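Local coordinates for protein NUDIX hydrolase (Alicyclobacillus acidocaldarius subsp. acidocaldarius, PDB 3QSJ) that probably hydrolyses phosphorus-containing acid anhydrides as a metal-dependent member of the NUDIX family, and binds a calcium ion in the crystal, at residues Ile7-Thr12 / Ile139-Thr144; Asp53-Lys58 / Gly116-Ser121; Thr180-Met185 / Lys205-Cys210. All blocks are in the same frame, centred on the assembly; numbering follows the deposited sequence. Where two conformers were deposited one is given.

Interaction 1 (Ile7-Thr12 / Ile139-Thr144); sequences IRKAAT and IGRFVT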
ATOM      1  N   ILE A   7       6.697 -17.547  -7.497  1.00 21.02           N
ATOM      2  CA  ILE A   7       5.462 -16.878  -7.050  1.00 19.60           C
ATOM      3  C   ILE A   7       5.961 -15.910  -5.982  1.00 24.39           C
ATOM      4  O   ILE A   7       6.314 -16.326  -4.856  1.00 24.67           O
ATOM      5  CB  ILE A   7       4.445 -17.898  -6.510  1.00 22.98           C
ATOM      6  CG1 ILE A   7       4.011 -18.855  -7.614  1.00 23.88           C
ATOM      7  CG2 ILE A   7       3.210 -17.176  -5.900  1.00 27.57           C
ATOM      8  CD1 ILE A   7       3.343 -20.190  -6.982  1.00 26.26           C
ATOM      9  N   ARG A   8       6.108 -14.657  -6.374  1.00 16.64           N
ATOM     10  CA  ARG A   8       6.790 -13.687  -5.520  1.00 18.63           C
ATOM     11  C   ARG A   8       5.898 -13.109  -4.424  1.00 20.43           C
ATOM     12  O   ARG A   8       4.863 -12.541  -4.732  1.00 19.06           O
ATOM     13  CB  ARG A   8       7.402 -12.585  -6.394  1.00 23.83           C
ATOM     14  CG  ARG A   8       8.326 -11.629  -5.627  1.00 40.15           C
ATOM     15  CD  ARG A   8       9.787 -11.861  -5.976  1.00 55.80           C
ATOM     16  NE  ARG A   8      10.701 -11.152  -5.076  1.00 58.64           N
ATOM     17  CZ  ARG A   8      11.397 -10.066  -5.409  1.00 78.70           C
ATOM     18  NH1 ARG A   8      12.209  -9.495  -4.528  1.00 74.78           N
ATOM     19  NH2 ARG A   8      11.264  -9.528  -6.616  1.00 59.61           N
ATOM     20  N   LYS A   9       6.271 -13.289  -3.139  1.00 18.24           N
ATOM     21  CA  LYS A   9       5.510 -12.660  -2.046  1.00 16.68           C
ATOM     22  C   LYS A   9       5.587 -11.115  -2.166  1.00 19.48           C
ATOM     23  O   LYS A   9       6.680 -10.541  -2.373  1.00 19.01           O
ATOM     24  CB  LYS A   9       6.058 -13.076  -0.679  1.00 18.77           C
ATOM     25  CG  LYS A   9       5.670 -14.546  -0.338  1.00 19.46           C
ATOM     26  CD  LYS A   9       4.247 -14.625   0.167  1.00 19.77           C
ATOM     27  CE  LYS A   9       3.936 -16.067   0.604  1.00 28.53           C
ATOM     28  NZ  LYS A   9       5.009 -16.618   1.486  1.00 24.24           N
ATOM     29  N   ALA A  10       4.434 -10.455  -2.047  1.00 16.38           N
ATOM     30  CA  ALA A  10       4.315  -8.993  -2.157  1.00 16.04           C
ATOM     31  C   ALA A  10       3.192  -8.503  -1.280  1.00 18.30           C
ATOM     32  O   ALA A  10       2.404  -9.311  -0.738  1.00 15.91           O
ATOM     33  CB  ALA A  10       3.986  -8.636  -3.617  1.00 16.98           C
ATOM     34  N   ALA A  11       3.103  -7.169  -1.159  1.00 16.74           N
ATOM     35  CA  ALA A  11       2.002  -6.562  -0.398  1.00 14.97           C
ATOM     36  C   ALA A  11       1.731  -5.222  -0.929  1.00 15.26           C
ATOM     37  O   ALA A  11       2.607  -4.547  -1.516  1.00 17.30           O
ATOM     38  CB  ALA A  11       2.345  -6.449   1.087  1.00 16.51           C
ATOM     39  N   THR A  12       0.484  -4.825  -0.752  1.00 13.95           N
ATOM     40  CA  THR A  12      -0.042  -3.575  -1.266  1.00 13.68           C
ATOM     41  C   THR A  12      -0.829  -2.862  -0.179  1.00 16.64           C
ATOM     42  O   THR A  12      -1.587  -3.504   0.549  1.00 16.32           O
ATOM     43  CB  THR A  12      -0.938  -3.889  -2.483  1.00 19.70           C
ATOM     44  OG1 THR A  12      -0.121  -4.508  -3.480  1.00 23.48           O
ATOM     45  CG2 THR A  12      -1.465  -2.624  -3.110  1.00 23.12           C
ATOM     46  N   ILE A 139      -7.230  -7.055   4.013  1.00 13.32           N
ATOM     47  CA  ILE A 139      -8.473  -7.130   3.243  1.00 14.98           C
ATOM     48  C   ILE A 139      -8.454  -8.167   2.128  1.00 19.39           C
ATOM     49  O   ILE A 139      -9.476  -8.408   1.493  1.00 18.68           O
ATOM     50  CB  ILE A 139      -8.886  -5.750   2.719  1.00 17.01           C
ATOM     51  CG1 ILE A 139      -7.755  -5.176   1.800  1.00 18.41           C
ATOM     52  CG2 ILE A 139      -9.176  -4.835   3.917  1.00 14.71           C
ATOM     53  CD1 ILE A 139      -8.183  -3.843   1.082  1.00 21.06           C
ATOM     54  N   GLY A 140      -7.297  -8.749   1.853  1.00 14.62           N
ATOM     55  CA  GLY A 140      -7.313  -9.785   0.840  1.00 16.30           C
ATOM     56  C   GLY A 140      -5.981 -10.426   0.586  1.00 16.35           C
ATOM     57  O   GLY A 140      -4.947  -9.928   1.043  1.00 16.26           O
ATOM     58  N   ARG A 141      -6.006 -11.505  -0.207  1.00 14.73           N
ATOM     59  CA  ARG A 141      -4.758 -12.132  -0.635  1.00 17.15           C
ATOM     60  C   ARG A 141      -5.031 -12.678  -2.019  1.00 20.99           C
ATOM     61  O   ARG A 141      -6.072 -13.324  -2.234  1.00 18.22           O
ATOM     62  CB  ARG A 141      -4.357 -13.253   0.317  1.00 15.51           C
ATOM     63  CG  ARG A 141      -3.046 -13.932  -0.048  1.00 16.17           C
ATOM     64  CD  ARG A 141      -2.800 -15.113   0.904  1.00 18.65           C
ATOM     65  NE  ARG A 141      -1.558 -15.804   0.522  1.00 19.30           N
ATOM     66  CZ  ARG A 141      -0.959 -16.754   1.230  1.00 19.00           C
ATOM     67  NH1 ARG A 141      -1.528 -17.229   2.344  1.00 19.86           N
ATOM     68  NH2 ARG A 141       0.216 -17.254   0.825  1.00 19.04           N
ATOM     69  N   PHE A 142      -4.158 -12.327  -2.967  1.00 18.01           N
ATOM     70  CA  PHE A 142      -4.387 -12.739  -4.359  1.00 19.87           C
ATOM     71  C   PHE A 142      -3.134 -13.288  -4.963  1.00 21.11           C
ATOM     72  O   PHE A 142      -2.082 -12.637  -4.958  1.00 19.96           O
ATOM     73  CB  PHE A 142      -4.911 -11.551  -5.185  1.00 22.91           C
ATOM     74  CG  PHE A 142      -6.280 -11.139  -4.730  1.00 27.69           C
ATOM     75  CD1 PHE A 142      -7.375 -11.978  -4.920  1.00 33.58           C
ATOM     76  CD2 PHE A 142      -6.464  -9.966  -4.011  1.00 34.57           C
ATOM     77  CE1 PHE A 142      -8.623 -11.653  -4.401  1.00 36.84           C
ATOM     78  CE2 PHE A 142      -7.734  -9.617  -3.540  1.00 39.13           C
ATOM     79  CZ  PHE A 142      -8.797 -10.468  -3.745  1.00 36.78           C
ATOM     80  N   VAL A 143      -3.268 -14.459  -5.611  1.00 18.77           N
ATOM     81  CA  VAL A 143      -2.133 -15.046  -6.278  1.00 19.34           C
ATOM     82  C   VAL A 143      -2.399 -14.906  -7.794  1.00 23.35           C
ATOM     83  O   VAL A 143      -3.468 -15.318  -8.311  1.00 22.05           O
ATOM     84  CB  VAL A 143      -1.951 -16.554  -5.877  1.00 24.07           C
ATOM     85  CG1 VAL A 143      -0.734 -17.165  -6.598  1.00 24.55           C
ATOM     86  CG2 VAL A 143      -1.844 -16.743  -4.368  1.00 23.41           C
ATOM     87  N   THR A 144      -1.400 -14.380  -8.523  1.00 19.26           N
ATOM     88  CA  THR A 144      -1.569 -14.250  -9.958  1.00 19.07           C
ATOM     89  C   THR A 144      -1.868 -15.650 -10.515  1.00 24.59           C
ATOM     90  O   THR A 144      -1.203 -16.613 -10.121  1.00 23.82           O
ATOM     91  CB  THR A 144      -0.270 -13.708 -10.558  1.00 22.16           C
ATOM     92  OG1 THR A 144       0.168 -12.610  -9.747  1.00 22.77           O
ATOM     93  CG2 THR A 144      -0.443 -13.312 -12.046  1.00 23.19           C
TER

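Interaction 2 (Asp53-Lys58 / Gly116-Ser121); sequences DAEMAK and GGDALS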
ATOM      1  N   ASP A  53      11.697  -6.519   6.261  1.00 20.14           N
ATOM      2  CA  ASP A  53      10.281  -6.331   6.609  1.00 17.54           C
ATOM      3  C   ASP A  53       9.897  -7.168   7.841  1.00 17.69           C
ATOM      4  O   ASP A  53       9.303  -6.617   8.777  1.00 17.04           O
ATOM      5  CB  ASP A  53       9.342  -6.615   5.425  1.00 17.36           C
ATOM      6  CG  ASP A  53       9.584  -5.634   4.283  1.00 19.06           C
ATOM      7  OD1 ASP A  53      10.178  -4.551   4.544  1.00 21.75           O
ATOM      8  OD2 ASP A  53       9.228  -5.964   3.133  1.00 18.88           O
ATOM      9  N   ALA A  54      10.268  -8.477   7.859  1.00 18.61           N
ATOM     10  CA  ALA A  54       9.966  -9.308   9.022  1.00 18.94           C
ATOM     11  C   ALA A  54      10.760  -8.826  10.244  1.00 22.32           C
ATOM     12  O   ALA A  54      10.230  -8.865  11.348  1.00 21.63           O
ATOM     13  CB  ALA A  54      10.309 -10.758   8.727  1.00 21.02           C
ATOM     14  N   GLU A  55      11.953  -8.247  10.031  1.00 18.79           N
ATOM     15  CA  GLU A  55      12.762  -7.752  11.182  1.00 20.79           C
ATOM     16  C   GLU A  55      12.037  -6.558  11.850  1.00 22.36           C
ATOM     17  O   GLU A  55      11.860  -6.517  13.081  1.00 22.43           O
ATOM     18  CB  GLU A  55      14.146  -7.306  10.713  1.00 22.94           C
ATOM     19  CG  GLU A  55      15.015  -8.435  10.165  1.00 28.91           C
ATOM     20  CD  GLU A  55      16.437  -8.009   9.869  1.00 58.05           C
ATOM     21  OE1 GLU A  55      16.638  -7.206   8.928  1.00 56.20           O
ATOM     22  OE2 GLU A  55      17.353  -8.487  10.572  1.00 64.84           O
HETATM   23  N   MSE A  56      11.542  -5.610  11.012  1.00 16.57           N
HETATM   24  CA  MSE A  56      10.778  -4.476  11.511  1.00 14.28           C
HETATM   25  C   MSE A  56       9.444  -4.930  12.115  1.00 17.87           C
HETATM   26  O   MSE A  56       9.009  -4.345  13.111  1.00 18.00           O
HETATM   27  CB  MSE A  56      10.489  -3.477  10.374  1.00 14.17           C
HETATM   28  CG  MSE A  56      11.759  -2.693   9.981  1.00 17.93           C
HETATM   29 SE   MSE A  56      11.309  -1.312   8.672  0.60 19.87          SE
HETATM   30  CE  MSE A  56      11.450  -2.509   7.024  1.00 18.61           C
ATOM     31  N   ALA A  57       8.853  -6.005  11.579  1.00 17.58           N
ATOM     32  CA  ALA A  57       7.586  -6.461  12.139  1.00 16.79           C
ATOM     33  C   ALA A  57       7.752  -6.936  13.600  1.00 20.55           C
ATOM     34  O   ALA A  57       6.808  -6.815  14.389  1.00 20.20           O
ATOM     35  CB  ALA A  57       6.963  -7.530  11.278  1.00 19.70           C
ATOM     36  N   LYS A  58       8.928  -7.532  13.940  1.00 16.27           N
ATOM     37  CA  LYS A  58       9.195  -8.042  15.296  1.00 20.61           C
ATOM     38  C   LYS A  58       9.386  -6.855  16.310  1.00 22.30           C
ATOM     39  O   LYS A  58       9.211  -7.062  17.513  1.00 24.56           O
ATOM     40  CB  LYS A  58      10.386  -9.002  15.261  1.00 23.91           C
ATOM     41  CG  LYS A  58      10.047 -10.301  14.518  1.00 32.16           C
ATOM     42  CD  LYS A  58      11.258 -11.218  14.441  1.00 49.66           C
ATOM     43  CE  LYS A  58      10.944 -12.590  13.878  1.00 55.20           C
ATOM     44  NZ  LYS A  58      10.661 -12.550  12.421  1.00 64.47           N
ATOM     45  N   GLY A 116      16.805   1.349  -1.105  1.00 40.22           N
ATOM     46  CA  GLY A 116      16.459   0.003  -0.675  1.00 40.38           C
ATOM     47  C   GLY A 116      17.307  -0.494   0.477  1.00 44.65           C
ATOM     48  O   GLY A 116      17.739   0.294   1.326  1.00 43.24           O
ATOM     49  N   GLY A 117      17.561  -1.801   0.492  1.00 38.58           N
ATOM     50  CA  GLY A 117      18.304  -2.411   1.575  1.00 36.31           C
ATOM     51  C   GLY A 117      17.573  -2.181   2.878  1.00 34.90           C
ATOM     52  O   GLY A 117      16.327  -2.173   2.906  1.00 34.63           O
ATOM     53  N   ASP A 118      18.347  -1.953   3.946  0.53 28.94           N
ATOM     54  CA  ASP A 118      17.808  -1.731   5.297  0.53 26.69           C
ATOM     55  C   ASP A 118      17.692  -0.230   5.634  0.53 27.62           C
ATOM     56  O   ASP A 118      17.726   0.122   6.809  0.53 26.85           O
ATOM     57  CB  ASP A 118      18.645  -2.498   6.357  0.53 28.79           C
ATOM     58  CG  ASP A 118      18.913  -3.947   5.994  0.53 42.08           C
ATOM     59  OD1 ASP A 118      17.981  -4.616   5.503  0.53 42.25           O
ATOM     60  OD2 ASP A 118      20.071  -4.397   6.153  0.53 53.90           O
ATOM     61  N   ALA A 119      17.512   0.642   4.613  1.00 23.65           N
ATOM     62  CA  ALA A 119      17.379   2.096   4.814  1.00 23.30           C
ATOM     63  C   ALA A 119      16.199   2.480   5.751  1.00 24.08           C
ATOM     64  O   ALA A 119      16.368   3.321   6.647  1.00 25.65           O
ATOM     65  CB  ALA A 119      17.214   2.804   3.481  1.00 24.03           C
ATOM     66  N   LEU A 120      15.029   1.897   5.538  1.00 19.86           N
ATOM     67  CA  LEU A 120      13.890   2.226   6.406  1.00 19.41           C
ATOM     68  C   LEU A 120      14.091   1.700   7.806  1.00 21.85           C
ATOM     69  O   LEU A 120      13.918   2.449   8.782  1.00 20.90           O
ATOM     70  CB  LEU A 120      12.573   1.697   5.840  1.00 18.96           C
ATOM     71  CG  LEU A 120      11.354   1.985   6.746  1.00 20.40           C
ATOM     72  CD1 LEU A 120      11.224   3.490   7.080  1.00 20.45           C
ATOM     73  CD2 LEU A 120      10.112   1.444   6.065  1.00 20.06           C
ATOM     74  N   SER A 121      14.509   0.423   7.933  1.00 17.94           N
ATOM     75  CA  SER A 121      14.782  -0.173   9.245  1.00 19.04           C
ATOM     76  C   SER A 121      15.785   0.674  10.055  1.00 23.85           C
ATOM     77  O   SER A 121      15.545   0.957  11.243  1.00 20.92           O
ATOM     78  CB  SER A 121      15.283  -1.604   9.053  1.00 22.45           C
ATOM     79  OG  SER A 121      15.612  -2.182  10.298  1.00 25.52           O
TER

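Interaction 3 (Thr180-Met185 / Lys205-Cys210); sequences TPARDM and KALVAC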
ATOM      1  N   THR A 180      -7.821   9.875  -5.464  1.00 19.74           N
ATOM      2  CA  THR A 180      -8.945   9.862  -6.390  1.00 20.12           C
ATOM      3  C   THR A 180     -10.199   9.254  -5.781  1.00 24.09           C
ATOM      4  O   THR A 180     -10.091   8.277  -5.037  1.00 21.50           O
ATOM      5  CB  THR A 180      -8.570   9.085  -7.702  1.00 26.34           C
ATOM      6  OG1 THR A 180      -9.668   9.154  -8.615  1.00 28.89           O
ATOM      7  CG2 THR A 180      -8.229   7.623  -7.437  1.00 21.23           C
ATOM      8  N   PRO A 181     -11.403   9.763  -6.077  1.00 25.88           N
ATOM      9  CA  PRO A 181     -12.604   9.033  -5.634  1.00 25.90           C
ATOM     10  C   PRO A 181     -12.514   7.629  -6.278  1.00 30.35           C
ATOM     11  O   PRO A 181     -12.089   7.514  -7.438  1.00 29.10           O
ATOM     12  CB  PRO A 181     -13.749   9.830  -6.257  1.00 28.66           C
ATOM     13  CG  PRO A 181     -13.202  11.126  -6.575  1.00 33.59           C
ATOM     14  CD  PRO A 181     -11.762  10.956  -6.880  1.00 28.82           C
ATOM     15  N   ALA A 182     -12.818   6.570  -5.521  1.00 26.98           N
ATOM     16  CA  ALA A 182     -12.730   5.169  -6.025  1.00 27.35           C
ATOM     17  C   ALA A 182     -13.681   4.930  -7.219  1.00 32.31           C
ATOM     18  O   ALA A 182     -13.312   4.233  -8.164  1.00 33.48           O
ATOM     19  CB  ALA A 182     -13.015   4.188  -4.887  1.00 27.95           C
ATOM     20  N   ARG A 183     -14.876   5.570  -7.211  1.00 28.45           N
ATOM     21  CA  ARG A 183     -15.865   5.493  -8.318  1.00 29.30           C
ATOM     22  C   ARG A 183     -15.281   5.991  -9.666  1.00 38.13           C
ATOM     23  O   ARG A 183     -15.473   5.332 -10.713  1.00 39.71           O
ATOM     24  CB  ARG A 183     -17.112   6.305  -7.927  1.00 31.93           C
ATOM     25  CG  ARG A 183     -18.379   5.926  -8.680  1.00 43.51           C
ATOM     26  CD  ARG A 183     -19.569   6.741  -8.185  1.00 50.71           C
ATOM     27  NE  ARG A 183     -19.853   6.518  -6.762  1.00 57.53           N
ATOM     28  CZ  ARG A 183     -20.730   5.630  -6.299  1.00 78.40           C
ATOM     29  NH1 ARG A 183     -20.922   5.498  -4.993  1.00 69.28           N
ATOM     30  NH2 ARG A 183     -21.420   4.863  -7.142  1.00 61.72           N
ATOM     31  N   ASP A 184     -14.612   7.172  -9.640  1.00 36.42           N
ATOM     32  CA  ASP A 184     -13.967   7.840 -10.790  1.00 37.94           C
ATOM     33  C   ASP A 184     -12.984   6.875 -11.449  1.00 40.70           C
ATOM     34  O   ASP A 184     -13.059   6.622 -12.648  1.00 41.83           O
ATOM     35  CB  ASP A 184     -13.152   9.084 -10.326  1.00 39.94           C
ATOM     36  CG  ASP A 184     -13.835  10.446 -10.276  1.00 49.41           C
ATOM     37  OD1 ASP A 184     -15.078  10.484 -10.140  1.00 49.61           O
ATOM     38  OD2 ASP A 184     -13.102  11.483 -10.284  1.00 50.56           O
HETATM   39  N   MSE A 185     -12.066   6.326 -10.641  1.00 30.74           N
HETATM   40  CA  MSE A 185     -11.014   5.431 -11.095  1.00 26.81           C
HETATM   41  C   MSE A 185     -11.579   4.129 -11.649  1.00 30.22           C
HETATM   42  O   MSE A 185     -11.178   3.683 -12.725  1.00 30.06           O
HETATM   43  CB  MSE A 185     -10.052   5.140  -9.952  1.00 26.04           C
HETATM   44  CG  MSE A 185      -8.815   4.442 -10.428  1.00 31.06           C
HETATM   45 SE   MSE A 185      -8.014   5.300 -11.975  0.59 39.05          SE
HETATM   46  CE  MSE A 185      -7.336   6.789 -11.204  1.00 34.59           C
ATOM     47  N   LYS A 205     -14.170  -1.602  -6.422  1.00 25.01           N
ATOM     48  CA  LYS A 205     -15.598  -1.928  -6.323  1.00 25.75           C
ATOM     49  C   LYS A 205     -16.014  -2.052  -4.847  1.00 26.45           C
ATOM     50  O   LYS A 205     -17.116  -1.597  -4.487  1.00 25.99           O
ATOM     51  CB  LYS A 205     -15.935  -3.254  -7.030  1.00 29.44           C
ATOM     52  CG  LYS A 205     -15.811  -3.241  -8.530  1.00 28.56           C
ATOM     53  CD  LYS A 205     -16.151  -4.644  -9.080  1.00 37.63           C
ATOM     54  CE  LYS A 205     -16.036  -4.711 -10.582  1.00 53.20           C
ATOM     55  NZ  LYS A 205     -15.782  -6.095 -11.053  1.00 60.65           N
ATOM     56  N   ALA A 206     -15.127  -2.643  -3.987  1.00 24.14           N
ATOM     57  CA  ALA A 206     -15.422  -2.819  -2.542  1.00 24.94           C
ATOM     58  C   ALA A 206     -15.535  -1.456  -1.904  1.00 26.21           C
ATOM     59  O   ALA A 206     -16.447  -1.216  -1.135  1.00 25.04           O
ATOM     60  CB  ALA A 206     -14.323  -3.633  -1.845  1.00 26.01           C
ATOM     61  N   LEU A 207     -14.609  -0.548  -2.223  1.00 23.42           N
ATOM     62  CA  LEU A 207     -14.639   0.834  -1.705  1.00 22.61           C
ATOM     63  C   LEU A 207     -15.896   1.609  -2.175  1.00 27.69           C
ATOM     64  O   LEU A 207     -16.516   2.333  -1.385  1.00 27.52           O
ATOM     65  CB  LEU A 207     -13.387   1.559  -2.190  1.00 21.07           C
ATOM     66  CG  LEU A 207     -12.058   1.111  -1.543  1.00 20.17           C
ATOM     67  CD1 LEU A 207     -10.897   1.933  -2.119  1.00 21.50           C
ATOM     68  CD2 LEU A 207     -12.121   1.214  -0.012  1.00 22.72           C
ATOM     69  N   VAL A 208     -16.311   1.416  -3.435  1.00 25.63           N
ATOM     70  CA  VAL A 208     -17.520   2.101  -3.944  1.00 25.65           C
ATOM     71  C   VAL A 208     -18.781   1.659  -3.187  1.00 32.04           C
ATOM     72  O   VAL A 208     -19.666   2.497  -2.941  1.00 32.54           O
ATOM     73  CB  VAL A 208     -17.629   1.938  -5.486  1.00 30.75           C
ATOM     74  CG1 VAL A 208     -18.993   2.400  -6.045  1.00 33.10           C
ATOM     75  CG2 VAL A 208     -16.484   2.681  -6.182  1.00 29.08           C
ATOM     76  N   ALA A 209     -18.863   0.364  -2.817  1.00 28.47           N
ATOM     77  CA  ALA A 209     -20.022  -0.204  -2.103  1.00 31.82           C
ATOM     78  C   ALA A 209     -20.053   0.232  -0.648  1.00 36.91           C
ATOM     79  O   ALA A 209     -21.064   0.092   0.015  1.00 40.45           O
ATOM     80  CB  ALA A 209     -19.988  -1.721  -2.169  1.00 32.98           C
ATOM     81  N   CYS A 210     -18.926   0.721  -0.145  1.00 30.88           N
ATOM     82  CA  CYS A 210     -18.763   1.102   1.235  1.00 28.98           C
ATOM     83  C   CYS A 210     -19.181   2.551   1.540  1.00 31.31           C
ATOM     84  O   CYS A 210     -18.705   3.450   0.880  1.00 29.74           O
ATOM     85  CB  CYS A 210     -17.323   0.851   1.648  1.00 27.86           C
ATOM     86  SG  CYS A 210     -17.114   0.807   3.428  1.00 30.67           S
TER

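Interaction 1 (Ile7-Thr12 / Ile139-Thr144)
Ile7 meets Val143, and Lys9 meets Arg141, on one face of the mixed beta-sheet of the Nudix fold. The strands 7-18 and 137-143 are not direct neighbours. Strand 151-160 lies between them, parallel to the first and antiparallel to the second. The two segments therefore share no hydrogen bond, and their closest CA atoms, those of Ile7 and Val143, are 7.9 Å apart. Side chains make the whole contact across the middle strand.

The apolar part is a single methyl contact at the surface. Ile7 CG2 touches Val143 CG1 at 4.0 Å. The two side chains cross at a slant. With CG1 opposite its backbone N (chi1 -180°), Val143 turns that methyl to Ile7. Ile7 also packs on Arg151 and Asp153 of the middle strand.

The polar side chains meet through a carbon. Arg141 is stretched out from CG to NE, and this straight chain carries its guanidinium toward strand 7-18. Two cations come near each other here, with Lys9 NZ 4.9 Å from Arg141 NH2. Acidic residues probably offset this. Asp153 of the middle strand forms a salt bridge with Arg141 NH2, and Asp71 makes a long, weak ion pair with Lys9 NZ.

Within strand 137-143, Ile139 and Gly140 both face Phe156 in a classic beta bulge. At the polar end of the contact, Lys9 CE lies 3.9 Å from Arg141 NH2.

Interaction 2 (Asp53-Lys58 / Gly116-Ser121)
Helix 51-58 and the first turn of helix 119-125 come closest at Met56 and Ser121, whose CA atoms are 6.3 Å apart, with no hydrogen bond between the two segments. A type II' beta turn from Gly116 to Ala119 leads into the second helix, and Gly116 and Gly117 both have positive phi.

Met56, a selenomethionine, carries the contact. Its extended chi2 (-174°) carries the selenium to the start of the other helix; the bend at chi3 turns only the terminal methyl. The selenium lies against the backbone of Ser121, 3.7 Å from Ser121 CA. On Leu120 it meets the branch point, with Met56 SE 3.8 Å from Leu120 CG, and the CD2 methyl lies a little farther off. Nearer the root of the chain, Met56 CG rests on Ser121 CB at 3.8 Å. Ser121 OG passes close to the same carbon and has a weak hydrogen bond to Arg59 NH1.

Toward solvent two acids approach each other. Asp118 was modelled in two conformers. In one of them Asp118 OD1 is 4.5 Å from Glu55 OE1, so this approach of like charges is uncertain. Asp118 holds the N-cap position of helix 119-125, yet its side chain makes no capping bond.

Helix 72-87 touches both segments: Met56 packs on Val77, Leu120 touches Arg81, and Asp53 forms a salt bridge with that same arginine.

Interaction 3 (Thr180-Met185 / Lys205-Cys210)
A helix-helix contact joins the start of helix 182-190 to the last turns of helix 198-209, just where strand 174-181 leaves the sheet. Pro181 is the N-cap residue of the first helix. The CA atoms of Arg183 and Val208 are the closest across the contact, at 5.8 Å.

Val208 is the centre. Its two methyls have different tasks. CG2 presses on the backbone of the opening turn and lies 3.5 Å from Arg183 N. CG1, anti to the backbone N of Val208 (chi1 169°), sits over one face of the Arg183 guanidinium, displaced toward its rim. Here Val208 CG1 is 3.6 Å from Arg183 NH2. The arginine reaches this place because its chain bends at chi3 (-61°), and it crosses the valine at about a right angle. Arg183 NH1 also has a long, weak ion pair with Asp23.

On the buried side, Ala182 CB touches Leu207 CB at 3.8 Å. The small side chain is consistent with the close approach of the helices here.

Leu207 continues inward onto Val26 of strand 24-31 and onto Leu220. Met185 of the first helix packs on Val28, so both helices lie against strand 24-31. Ala182 also bonds to Ile24 of that strand through its backbone.

In the fold
From the N terminus, the chain enters the sheet with strand 7-18. Interaction 1 closes a long loop back to this strand when residues 139-144 arrive. Interaction 2 is nested within that loop, and joins helix 51-58 to helix 119-125 beside helix 72-87, which carries the calcium ligands Glu82 and Glu86. Interaction 3 follows in series and closes a short loop between helices 182-190 and 198-209. Interactions 1 and 3 both reach the central sheet, with centres 21 Å apart. Interactions 2 and 3 lie on opposite sides of the chain's centre, 32 Å apart between centres. No two of the three touch, and none cross along the chain.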